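Local atomic coordinates of AT5G66160 protein (Arabidopsis thaliana, PDB entry 7BVW), a protein that probably sorts cargo to the protein storage vacuole as a membrane receptor, the part described here being its zinc-binding RING-H2 domain, which acts as an E3 ubiquitin ligase. Residues A[40-45]-A[52-57]; A[66-69]-A[74-77]; A[28-31]-A[36-39]. One frame throughout, in Å; residues are numbered along the deposited sequence.

Contact 1. Residues A[40-45]-A[52-57]; sequences FGESLR and AFHLNC. With ZN (zinc ion), chain C.
R45 and F53 pair their backbones in both directions, R45 N giving its proton to F53 O at 2.9 Å and F53 N giving its own to R45 O. This antiparallel hydrogen-bonded pair is the core of the beta hairpin of the RING finger, strand 43-46 against strand 52-54; the segments 43-45 and 52-54 run 140° apart, short of exactly antiparallel. The next pair, L44 with H54, is non-hydrogen-bonded, and there the side chains diverge. S43 O then takes the amide of L55, the first residue of helix 55-65, at 2.9 Å in a nearly straight bond, which ties the strand to the start of the helix.

Packing is tightest around L55. Its CD1 lies over the centre of one face of the R45 guanidinium, 3.5 Å from R45 CZ, while R45 NE forms a salt bridge with D59 one turn further along the helix. With R45 cut back to an alanine, D59 would probably lose its charged mate and the end of L55 its flat cover.

The other end of the contact is looser and wetter. S43 is exposed, and a water bridges S43 O, weakly, to the amide of N56. Even here one polar bond is firm: E42 runs extended beyond CG (chi2 -179°) to the imidazole of H54, a second-shell carboxylate behind a zinc ligand. C57 SG shares that zinc, and C31 and C34 complete the site. The carboxylate and ring planes stand 74° apart, and the negative charge would be expected to strengthen ND1 as a zinc ligand. H54 NE2 donates to E42 OE1 at 2.6 Å, OE1 lying close to the imidazole plane but the bond meeting the carboxylate from above, while H54 ND1 binds zinc at 2.3 Å.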
ATOM      1  N   PHE A  40      -6.972 -14.954   2.884  1.00 22.39           N
ATOM      2  CA  PHE A  40      -5.853 -15.767   2.423  1.00 31.19           C
ATOM      3  C   PHE A  40      -5.738 -15.714   0.905  1.00 26.65           C
ATOM      4  O   PHE A  40      -6.719 -15.929   0.187  1.00 27.31           O
ATOM      5  CB  PHE A  40      -6.026 -17.213   2.891  1.00 37.02           C
ATOM      6  CG  PHE A  40      -5.059 -18.176   2.256  1.00 45.05           C
ATOM      7  CD1 PHE A  40      -3.793 -18.357   2.784  1.00 47.22           C
ATOM      8  CD2 PHE A  40      -5.420 -18.903   1.130  1.00 46.89           C
ATOM      9  CE1 PHE A  40      -2.904 -19.241   2.200  1.00 47.52           C
ATOM     10  CE2 PHE A  40      -4.534 -19.785   0.542  1.00 48.93           C
ATOM     11  CZ  PHE A  40      -3.277 -19.956   1.079  1.00 48.96           C
ATOM     12  N   GLY A  41      -4.535 -15.424   0.417  1.00 24.01           N
ATOM     13  CA  GLY A  41      -4.270 -15.379  -1.002  1.00 23.68           C
ATOM     14  C   GLY A  41      -4.382 -14.010  -1.637  1.00 24.65           C
ATOM     15  O   GLY A  41      -4.048 -13.868  -2.820  1.00 22.43           O
ATOM     16  N   GLU A  42      -4.841 -13.002  -0.900  1.00 22.43           N
ATOM     17  CA  GLU A  42      -4.958 -11.671  -1.469  1.00 20.40           C
ATOM     18  C   GLU A  42      -3.582 -11.062  -1.715  1.00 20.49           C
ATOM     19  O   GLU A  42      -2.578 -11.449  -1.111  1.00 20.77           O
ATOM     20  CB  GLU A  42      -5.773 -10.765  -0.552  1.00 18.10           C
ATOM     21  CG  GLU A  42      -7.251 -11.083  -0.523  1.00 23.62           C
ATOM     22  CD  GLU A  42      -8.018 -10.152   0.388  1.00 28.20           C
ATOM     23  OE1 GLU A  42      -7.389  -9.543   1.278  1.00 29.66           O
ATOM     24  OE2 GLU A  42      -9.245 -10.028   0.206  1.00 30.61           O
ATOM     25  N   SER A  43      -3.550 -10.086  -2.618  1.00 16.48           N
ATOM     26  CA  SER A  43      -2.326  -9.384  -2.980  1.00 20.41           C
ATOM     27  C   SER A  43      -2.231  -8.082  -2.199  1.00 20.44           C
ATOM     28  O   SER A  43      -3.178  -7.288  -2.187  1.00 19.68           O
ATOM     29  CB  SER A  43      -2.284  -9.098  -4.482  1.00 24.67           C
ATOM     30  OG  SER A  43      -2.127 -10.295  -5.229  1.00 28.31           O
ATOM     31  N   LEU A  44      -1.092  -7.868  -1.548  1.00 14.51           N
ATOM     32  CA  LEU A  44      -0.857  -6.680  -0.745  1.00 17.94           C
ATOM     33  C   LEU A  44       0.369  -5.936  -1.255  1.00 19.02           C
ATOM     34  O   LEU A  44       1.206  -6.489  -1.972  1.00 19.92           O
ATOM     35  CB  LEU A  44      -0.662  -7.032   0.737  1.00 17.01           C
ATOM     36  CG  LEU A  44      -1.893  -7.156   1.639  1.00 19.69           C
ATOM     37  CD1 LEU A  44      -2.772  -8.327   1.244  1.00 21.93           C
ATOM     38  CD2 LEU A  44      -1.447  -7.285   3.082  1.00 18.57           C
ATOM     39  N   ARG A  45       0.469  -4.668  -0.868  1.00 13.90           N
ATOM     40  CA  ARG A  45       1.648  -3.859  -1.135  1.00 17.27           C
ATOM     41  C   ARG A  45       2.148  -3.244   0.161  1.00 17.98           C
ATOM     42  O   ARG A  45       1.379  -3.020   1.101  1.00 16.72           O
ATOM     43  CB  ARG A  45       1.364  -2.744  -2.148  1.00 19.24           C
ATOM     44  CG  ARG A  45       1.592  -3.131  -3.600  1.00 22.42           C
ATOM     45  CD  ARG A  45       1.955  -1.908  -4.430  1.00 21.46           C
ATOM     46  NE  ARG A  45       1.449  -1.986  -5.798  1.00 21.97           N
ATOM     47  CZ  ARG A  45       2.015  -2.695  -6.770  1.00 23.95           C
ATOM     48  NH1 ARG A  45       3.108  -3.405  -6.526  1.00 22.47           N
ATOM     49  NH2 ARG A  45       1.480  -2.702  -7.984  1.00 22.12           N
ATOM     50  N   ALA A  52       1.016  -1.694   5.278  1.00 18.67           N
ATOM     51  CA  ALA A  52       0.633  -2.504   4.133  1.00 18.12           C
ATOM     52  C   ALA A  52      -0.854  -2.351   3.843  1.00 15.77           C
ATOM     53  O   ALA A  52      -1.658  -2.045   4.727  1.00 16.62           O
ATOM     54  CB  ALA A  52       0.976  -3.978   4.363  1.00 16.05           C
ATOM     55  N   PHE A  53      -1.208  -2.566   2.578  1.00 17.01           N
ATOM     56  CA  PHE A  53      -2.585  -2.426   2.132  1.00 14.80           C
ATOM     57  C   PHE A  53      -2.868  -3.464   1.059  1.00 16.59           C
ATOM     58  O   PHE A  53      -1.954  -4.100   0.528  1.00 14.98           O
ATOM     59  CB  PHE A  53      -2.865  -1.026   1.567  1.00 13.48           C
ATOM     60  CG  PHE A  53      -2.436   0.098   2.465  1.00 15.12           C
ATOM     61  CD1 PHE A  53      -1.139   0.584   2.423  1.00 15.28           C
ATOM     62  CD2 PHE A  53      -3.337   0.687   3.335  1.00 14.72           C
ATOM     63  CE1 PHE A  53      -0.746   1.622   3.246  1.00 16.61           C
ATOM     64  CE2 PHE A  53      -2.946   1.725   4.158  1.00 16.15           C
ATOM     65  CZ  PHE A  53      -1.649   2.195   4.112  1.00 15.61           C
ATOM     66  N   HIS A  54      -4.150  -3.625   0.741  1.00 14.02           N
ATOM     67  CA  HIS A  54      -4.529  -4.265  -0.510  1.00 15.04           C
ATOM     68  C   HIS A  54      -3.810  -3.571  -1.660  1.00 13.62           C
ATOM     69  O   HIS A  54      -3.759  -2.339  -1.720  1.00 12.65           O
ATOM     70  CB  HIS A  54      -6.048  -4.190  -0.711  1.00 14.95           C
ATOM     71  CG  HIS A  54      -6.819  -5.218   0.057  1.00 14.52           C
ATOM     72  ND1 HIS A  54      -8.006  -4.933   0.697  1.00 15.03           N
ATOM     73  CD2 HIS A  54      -6.585  -6.535   0.267  1.00 14.39           C
ATOM     74  CE1 HIS A  54      -8.463  -6.027   1.280  1.00 16.59           C
ATOM     75  NE2 HIS A  54      -7.618  -7.013   1.034  1.00 15.65           N
ATOM     76  N   LEU A  55      -3.234  -4.370  -2.562  1.00 13.39           N
ATOM     77  CA  LEU A  55      -2.496  -3.806  -3.689  1.00 13.56           C
ATOM     78  C   LEU A  55      -3.374  -2.864  -4.507  1.00 15.59           C
ATOM     79  O   LEU A  55      -2.966  -1.745  -4.835  1.00 16.12           O
ATOM     80  CB  LEU A  55      -1.937  -4.930  -4.562  1.00 14.81           C
ATOM     81  CG  LEU A  55      -1.123  -4.530  -5.797  1.00 15.05           C
ATOM     82  CD1 LEU A  55       0.032  -5.497  -5.977  1.00 14.94           C
ATOM     83  CD2 LEU A  55      -1.983  -4.495  -7.062  1.00 15.33           C
ATOM     84  N   ASN A  56      -4.596  -3.296  -4.830  1.00 15.52           N
ATOM     85  CA  ASN A  56      -5.495  -2.458  -5.619  1.00 17.39           C
ATOM     86  C   ASN A  56      -5.903  -1.202  -4.860  1.00 16.50           C
ATOM     87  O   ASN A  56      -6.115  -0.145  -5.465  1.00 14.10           O
ATOM     88  CB  ASN A  56      -6.733  -3.255  -6.028  1.00 21.51           C
ATOM     89  CG  ASN A  56      -6.478  -4.152  -7.216  1.00 29.30           C
ATOM     90  OD1 ASN A  56      -5.575  -3.903  -8.012  1.00 32.38           O
ATOM     91  ND2 ASN A  56      -7.284  -5.198  -7.350  1.00 31.62           N
ATOM     92  N   CYS A  57      -6.023  -1.294  -3.534  1.00 14.97           N
ATOM     93  CA  CYS A  57      -6.473  -0.146  -2.752  1.00 12.66           C
ATOM     94  C   CYS A  57      -5.415   0.950  -2.715  1.00 15.81           C
ATOM     95  O   CYS A  57      -5.713   2.122  -2.973  1.00 15.43           O
ATOM     96  CB  CYS A  57      -6.843  -0.589  -1.337  1.00 12.33           C
ATOM     97  SG  CYS A  57      -8.371  -1.540  -1.250  1.00 14.60           S
TER
HETATM   98 ZN    ZN C 401      -8.299  -2.674   0.814  1.00 18.25          ZN
HETATM   99  O   HOH W   1      -5.599  -6.247  -4.210  1.00 34.36           O

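Contact 2. Residues A[66-69]-A[74-77]; sequences GTSC and HDIR. With ZN (zinc ion), chain D.
C69 N donates to H74 O at 3.0 Å, and I76 N donates to T67 O at 2.9 Å, so two backbone bonds running in opposite directions clamp the chain on both sides of the S68-D75 pair. The pair itself has its CA atoms 4.2 Å apart and counts as a single bridge, with no regular strand on either side. The two bonds differ in shape: the amide of I76 lies nearly along the T67 C=O direction, at 162°, whereas that of C69 comes to H74 O tilted 33° from the carbonyl plane. H74 O is also approached by S68 CA at 3.2 Å, a CA-H...O contact.

Side chains add little to this first shell. D75 OD1 comes back to S68 CB at 3.2 Å, and the CB of I76 rests against T67 O. T67 OG1 is turned opposite its own backbone N (chi1 179°), which carries it to 2.9 Å from I76 O.

Beyond the clamp, C69 SG binds its zinc at 2.3 Å, with C49, H51 and C72 as the other ligands. C69 and C72 belong to the loop that this bridge closes, so the backbone pairing shuts the base of a zinc knuckle, the second metal site of the RING cross-brace. S68 O accepts a hydrogen bond from W61 NE1 and so fastens the same stretch to helix 55-65. L6, from near the start of the chain, touches both T67 and I76.

The chemistry here is largely that of the main chain. The two assigned hydrogen bonds are both amide to carbonyl, so the pairing probably depends less on side chains than on the backbone, and the metal-bearing loop is closed by backbone pairing as well as by zinc.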
ATOM      1  N   GLY A  66      -3.697  10.780  -3.628  1.00 28.78           N
ATOM      2  CA  GLY A  66      -2.679  11.365  -2.778  1.00 29.38           C
ATOM      3  C   GLY A  66      -1.275  10.928  -3.139  1.00 31.99           C
ATOM      4  O   GLY A  66      -1.057  10.101  -4.028  1.00 32.28           O
ATOM      5  N   THR A  67      -0.312  11.513  -2.422  1.00 31.53           N
ATOM      6  CA  THR A  67       1.108  11.232  -2.597  1.00 29.42           C
ATOM      7  C   THR A  67       1.756  10.823  -1.279  1.00 25.47           C
ATOM      8  O   THR A  67       2.964  10.978  -1.097  1.00 26.16           O
ATOM      9  CB  THR A  67       1.826  12.443  -3.189  1.00 36.22           C
ATOM     10  OG1 THR A  67       3.225  12.159  -3.326  1.00 40.08           O
ATOM     11  CG2 THR A  67       1.647  13.657  -2.286  1.00 38.11           C
ATOM     12  N   SER A  68       0.960  10.308  -0.348  1.00 23.60           N
ATOM     13  CA  SER A  68       1.471   9.933   0.961  1.00 23.49           C
ATOM     14  C   SER A  68       0.713   8.710   1.455  1.00 25.25           C
ATOM     15  O   SER A  68      -0.311   8.317   0.892  1.00 26.54           O
ATOM     16  CB  SER A  68       1.346  11.091   1.956  1.00 24.90           C
ATOM     17  OG  SER A  68      -0.012  11.344   2.275  1.00 26.93           O
ATOM     18  N   CYS A  69       1.228   8.116   2.523  1.00 15.76           N
ATOM     19  CA  CYS A  69       0.547   6.985   3.141  1.00 14.83           C
ATOM     20  C   CYS A  69      -0.772   7.450   3.754  1.00 14.54           C
ATOM     21  O   CYS A  69      -0.788   8.413   4.523  1.00 17.49           O
ATOM     22  CB  CYS A  69       1.435   6.361   4.215  1.00 15.11           C
ATOM     23  SG  CYS A  69       0.595   5.124   5.229  1.00 15.84           S
ATOM     24  N   HIS A  74       3.045   9.706   5.686  1.00 22.15           N
ATOM     25  CA  HIS A  74       4.427   9.766   5.230  1.00 23.68           C
ATOM     26  C   HIS A  74       4.465  10.103   3.745  1.00 21.48           C
ATOM     27  O   HIS A  74       3.936   9.358   2.917  1.00 20.56           O
ATOM     28  CB  HIS A  74       5.128   8.435   5.497  1.00 26.49           C
ATOM     29  CG  HIS A  74       6.399   8.253   4.726  1.00 29.99           C
ATOM     30  ND1 HIS A  74       7.618   8.714   5.177  1.00 32.89           N
ATOM     31  CD2 HIS A  74       6.640   7.658   3.534  1.00 31.01           C
ATOM     32  CE1 HIS A  74       8.554   8.407   4.296  1.00 33.74           C
ATOM     33  NE2 HIS A  74       7.987   7.768   3.290  1.00 32.21           N
ATOM     34  N   ASP A  75       5.095  11.224   3.410  1.00 23.93           N
ATOM     35  CA  ASP A  75       5.078  11.727   2.045  1.00 23.84           C
ATOM     36  C   ASP A  75       6.082  10.989   1.175  1.00 23.25           C
ATOM     37  O   ASP A  75       7.215  10.725   1.586  1.00 21.84           O
ATOM     38  CB  ASP A  75       5.376  13.224   2.029  1.00 25.64           C
ATOM     39  CG  ASP A  75       4.291  14.034   2.700  1.00 33.45           C
ATOM     40  OD1 ASP A  75       3.103  13.687   2.526  1.00 33.65           O
ATOM     41  OD2 ASP A  75       4.625  15.007   3.404  1.00 37.16           O
ATOM     42  N   ILE A  76       5.657  10.669  -0.041  1.00 21.98           N
ATOM     43  CA  ILE A  76       6.485   9.973  -1.017  1.00 24.80           C
ATOM     44  C   ILE A  76       6.882  10.963  -2.101  1.00 28.48           C
ATOM     45  O   ILE A  76       6.017  11.598  -2.719  1.00 26.28           O
ATOM     46  CB  ILE A  76       5.739   8.770  -1.619  1.00 25.35           C
ATOM     47  CG1 ILE A  76       5.373   7.772  -0.522  1.00 24.40           C
ATOM     48  CG2 ILE A  76       6.579   8.110  -2.702  1.00 25.43           C
ATOM     49  CD1 ILE A  76       4.487   6.646  -1.002  1.00 22.90           C
ATOM     50  N   ARG A  77       8.189  11.097  -2.330  1.00 30.01           N
ATOM     51  CA  ARG A  77       8.730  11.930  -3.404  1.00 34.25           C
ATOM     52  C   ARG A  77       8.297  13.389  -3.250  1.00 39.75           C
ATOM     53  O   ARG A  77       7.616  13.963  -4.102  1.00 40.25           O
ATOM     54  CB  ARG A  77       8.330  11.379  -4.776  1.00 32.93           C
ATOM     55  CG  ARG A  77       8.916  10.017  -5.079  1.00 32.26           C
ATOM     56  CD  ARG A  77       8.505   9.528  -6.454  1.00 29.70           C
ATOM     57  NE  ARG A  77       9.125  10.304  -7.523  1.00 25.86           N
ATOM     58  CZ  ARG A  77      10.345  10.081  -7.998  1.00 31.36           C
ATOM     59  NH1 ARG A  77      11.089   9.103  -7.498  1.00 28.53           N
ATOM     60  NH2 ARG A  77      10.824  10.839  -8.973  1.00 34.06           N
TER
HETATM   61 ZN    ZN D 402       2.367   4.834   6.718  1.00 20.98          ZN

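Contact 3. Residues A[28-31]-A[36-39]; sequences GETC and EDYR. With ZN (zinc ion), chain E; ZN (zinc ion), chain C.
E36 O accepts the amide of C31 at 3.1 Å, and the methyl CG2 of T30 rests against the same carbonyl oxygen. At D37 the backbones form a single bridge with T30. D37 CG sits anti to its own carbonyl carbon (chi1 -62°), which turns the carboxylate back to 28-31: T30 OG1 donates to D37 OD1 at 2.6 Å, on the anti side of the carboxylate and 26° out of its plane. Y38 N donates to E29 O at 2.9 Å, and a water donates to both E29 O and Y38 O. The Y38 ring then reaches back over 28-31, with C31 N 3.6 Å above one face, offset toward the rim, and G28 O at its edge. Y38 CE1 meets C31 CB at 3.6 Å, the methylene that carries the zinc-binding sulfur. The bridge thus closes the CxxC knuckle of C31 and C34. E29 holds a separate zinc mainly through OE1 (2.0 Å), with OE2 farther at 2.7 Å, together with H24 from helix 21-27. The contact lies in the loop between that helix and strand 43-46, and the Y38 ring meets H54 of strand 52-54 edge-to-face.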
ATOM      1  N   GLY A  28      -0.623  -7.410   9.308  1.00 26.20           N
ATOM      2  CA  GLY A  28      -1.787  -7.039  10.084  1.00 24.11           C
ATOM      3  C   GLY A  28      -3.037  -7.746   9.593  1.00 24.52           C
ATOM      4  O   GLY A  28      -3.002  -8.657   8.760  1.00 23.59           O
ATOM      5  N   GLU A  29      -4.173  -7.290  10.119  1.00 22.23           N
ATOM      6  CA  GLU A  29      -5.444  -7.973   9.911  1.00 23.87           C
ATOM      7  C   GLU A  29      -6.347  -7.300   8.887  1.00 20.33           C
ATOM      8  O   GLU A  29      -7.138  -7.990   8.236  1.00 18.55           O
ATOM      9  CB  GLU A  29      -6.205  -8.078  11.239  1.00 27.24           C
ATOM     10  CG  GLU A  29      -5.367  -8.581  12.406  1.00 28.55           C
ATOM     11  CD  GLU A  29      -5.016 -10.046  12.279  1.00 29.62           C
ATOM     12  OE1 GLU A  29      -5.777 -10.779  11.613  1.00 27.96           O
ATOM     13  OE2 GLU A  29      -3.980 -10.466  12.837  1.00 31.79           O
ATOM     14  N   THR A  30      -6.257  -5.982   8.722  1.00 16.26           N
ATOM     15  CA  THR A  30      -7.266  -5.244   7.979  1.00 19.03           C
ATOM     16  C   THR A  30      -6.619  -4.173   7.113  1.00 14.44           C
ATOM     17  O   THR A  30      -5.640  -3.542   7.520  1.00 15.79           O
ATOM     18  CB  THR A  30      -8.279  -4.599   8.939  1.00 21.45           C
ATOM     19  OG1 THR A  30      -8.772  -5.592   9.848  1.00 25.92           O
ATOM     20  CG2 THR A  30      -9.451  -3.999   8.180  1.00 20.66           C
ATOM     21  N   CYS A  31      -7.170  -3.979   5.918  1.00 15.85           N
ATOM     22  CA  CYS A  31      -6.764  -2.881   5.049  1.00 16.38           C
ATOM     23  C   CYS A  31      -7.471  -1.603   5.486  1.00 19.96           C
ATOM     24  O   CYS A  31      -8.705  -1.556   5.531  1.00 21.70           O
ATOM     25  CB  CYS A  31      -7.089  -3.206   3.593  1.00 12.95           C
ATOM     26  SG  CYS A  31      -6.717  -1.869   2.445  1.00 14.16           S
ATOM     27  N   GLU A  36     -11.805  -3.814   4.948  1.00 20.24           N
ATOM     28  CA  GLU A  36     -12.046  -5.247   4.882  1.00 22.03           C
ATOM     29  C   GLU A  36     -10.856  -6.008   5.455  1.00 20.91           C
ATOM     30  O   GLU A  36      -9.700  -5.639   5.226  1.00 20.76           O
ATOM     31  CB  GLU A  36     -12.298  -5.688   3.439  1.00 23.96           C
ATOM     32  CG  GLU A  36     -13.398  -4.921   2.728  1.00 26.31           C
ATOM     33  CD  GLU A  36     -14.786  -5.301   3.213  1.00 27.58           C
ATOM     34  OE1 GLU A  36     -14.915  -6.325   3.919  1.00 27.13           O
ATOM     35  OE2 GLU A  36     -15.747  -4.575   2.883  1.00 25.08           O
ATOM     36  N   ASP A  37     -11.145  -7.069   6.204  1.00 17.93           N
ATOM     37  CA  ASP A  37     -10.084  -7.926   6.715  1.00 19.76           C
ATOM     38  C   ASP A  37      -9.422  -8.680   5.571  1.00 19.91           C
ATOM     39  O   ASP A  37     -10.093  -9.155   4.651  1.00 22.00           O
ATOM     40  CB  ASP A  37     -10.634  -8.917   7.742  1.00 24.48           C
ATOM     41  CG  ASP A  37     -11.228  -8.230   8.956  1.00 28.94           C
ATOM     42  OD1 ASP A  37     -10.807  -7.094   9.258  1.00 29.51           O
ATOM     43  OD2 ASP A  37     -12.113  -8.824   9.608  1.00 32.23           O
ATOM     44  N   TYR A  38      -8.096  -8.782   5.625  1.00 19.26           N
ATOM     45  CA  TYR A  38      -7.371  -9.521   4.601  1.00 18.18           C
ATOM     46  C   TYR A  38      -7.824 -10.976   4.571  1.00 21.09           C
ATOM     47  O   TYR A  38      -8.088 -11.586   5.611  1.00 22.76           O
ATOM     48  CB  TYR A  38      -5.860  -9.456   4.846  1.00 16.92           C
ATOM     49  CG  TYR A  38      -5.252  -8.068   4.798  1.00 15.72           C
ATOM     50  CD1 TYR A  38      -5.349  -7.275   3.658  1.00 14.89           C
ATOM     51  CD2 TYR A  38      -4.552  -7.561   5.887  1.00 16.79           C
ATOM     52  CE1 TYR A  38      -4.778  -6.005   3.616  1.00 19.37           C
ATOM     53  CE2 TYR A  38      -3.980  -6.298   5.853  1.00 19.27           C
ATOM     54  CZ  TYR A  38      -4.096  -5.526   4.715  1.00 18.28           C
ATOM     55  OH  TYR A  38      -3.522  -4.274   4.683  1.00 16.77           O
ATOM     56  N   ARG A  39      -7.926 -11.524   3.365  1.00 23.23           N
ATOM     57  CA  ARG A  39      -8.258 -12.925   3.162  1.00 25.60           C
ATOM     58  C   ARG A  39      -7.050 -13.657   2.592  1.00 22.51           C
ATOM     59  O   ARG A  39      -6.209 -13.063   1.913  1.00 19.75           O
ATOM     60  CB  ARG A  39      -9.461 -13.082   2.226  1.00 30.50           C
ATOM     61  CG  ARG A  39     -10.777 -12.553   2.791  1.00 34.79           C
ATOM     62  CD  ARG A  39     -11.955 -12.964   1.914  1.00 41.45           C
ATOM     63  NE  ARG A  39     -13.244 -12.576   2.487  1.00 48.87           N
ATOM     64  CZ  ARG A  39     -13.962 -11.529   2.089  1.00 51.30           C
ATOM     65  NH1 ARG A  39     -15.121 -11.260   2.675  1.00 51.25           N
ATOM     66  NH2 ARG A  39     -13.526 -10.755   1.104  1.00 51.32           N
TER
HETATM   67 ZN    ZN E 403      -5.283 -12.662  12.093  0.50 28.88          ZN
HETATM   68 ZN    ZN C 401      -8.299  -2.674   0.814  1.00 18.25          ZN
HETATM   69  O   HOH W   2      -7.394 -10.790   8.293  1.00 20.13           O

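In the fold
Contacts 1 and 3 are neighbours, with centres about 9 Å apart, and share one zinc: C31 comes from 28-31, H54 and C57 from 52-57. Y38 joins them again, its OH lying 2.9 Å from A52 O and its CD1 3.5 Å from H54 NE2. Contact 2 belongs to the other cross-brace zinc, across the centre of the chain, its centre about 18 Å from that of contact 1 and 22 Å from that of contact 3. F53 spans the gap, F53 CZ being 3.9 Å from C69 SG. Contacts 2 and 3 thus close similar zinc knuckles on opposite sides of the chain's centre, and the F53 ring of contact 1 lies between the two sites.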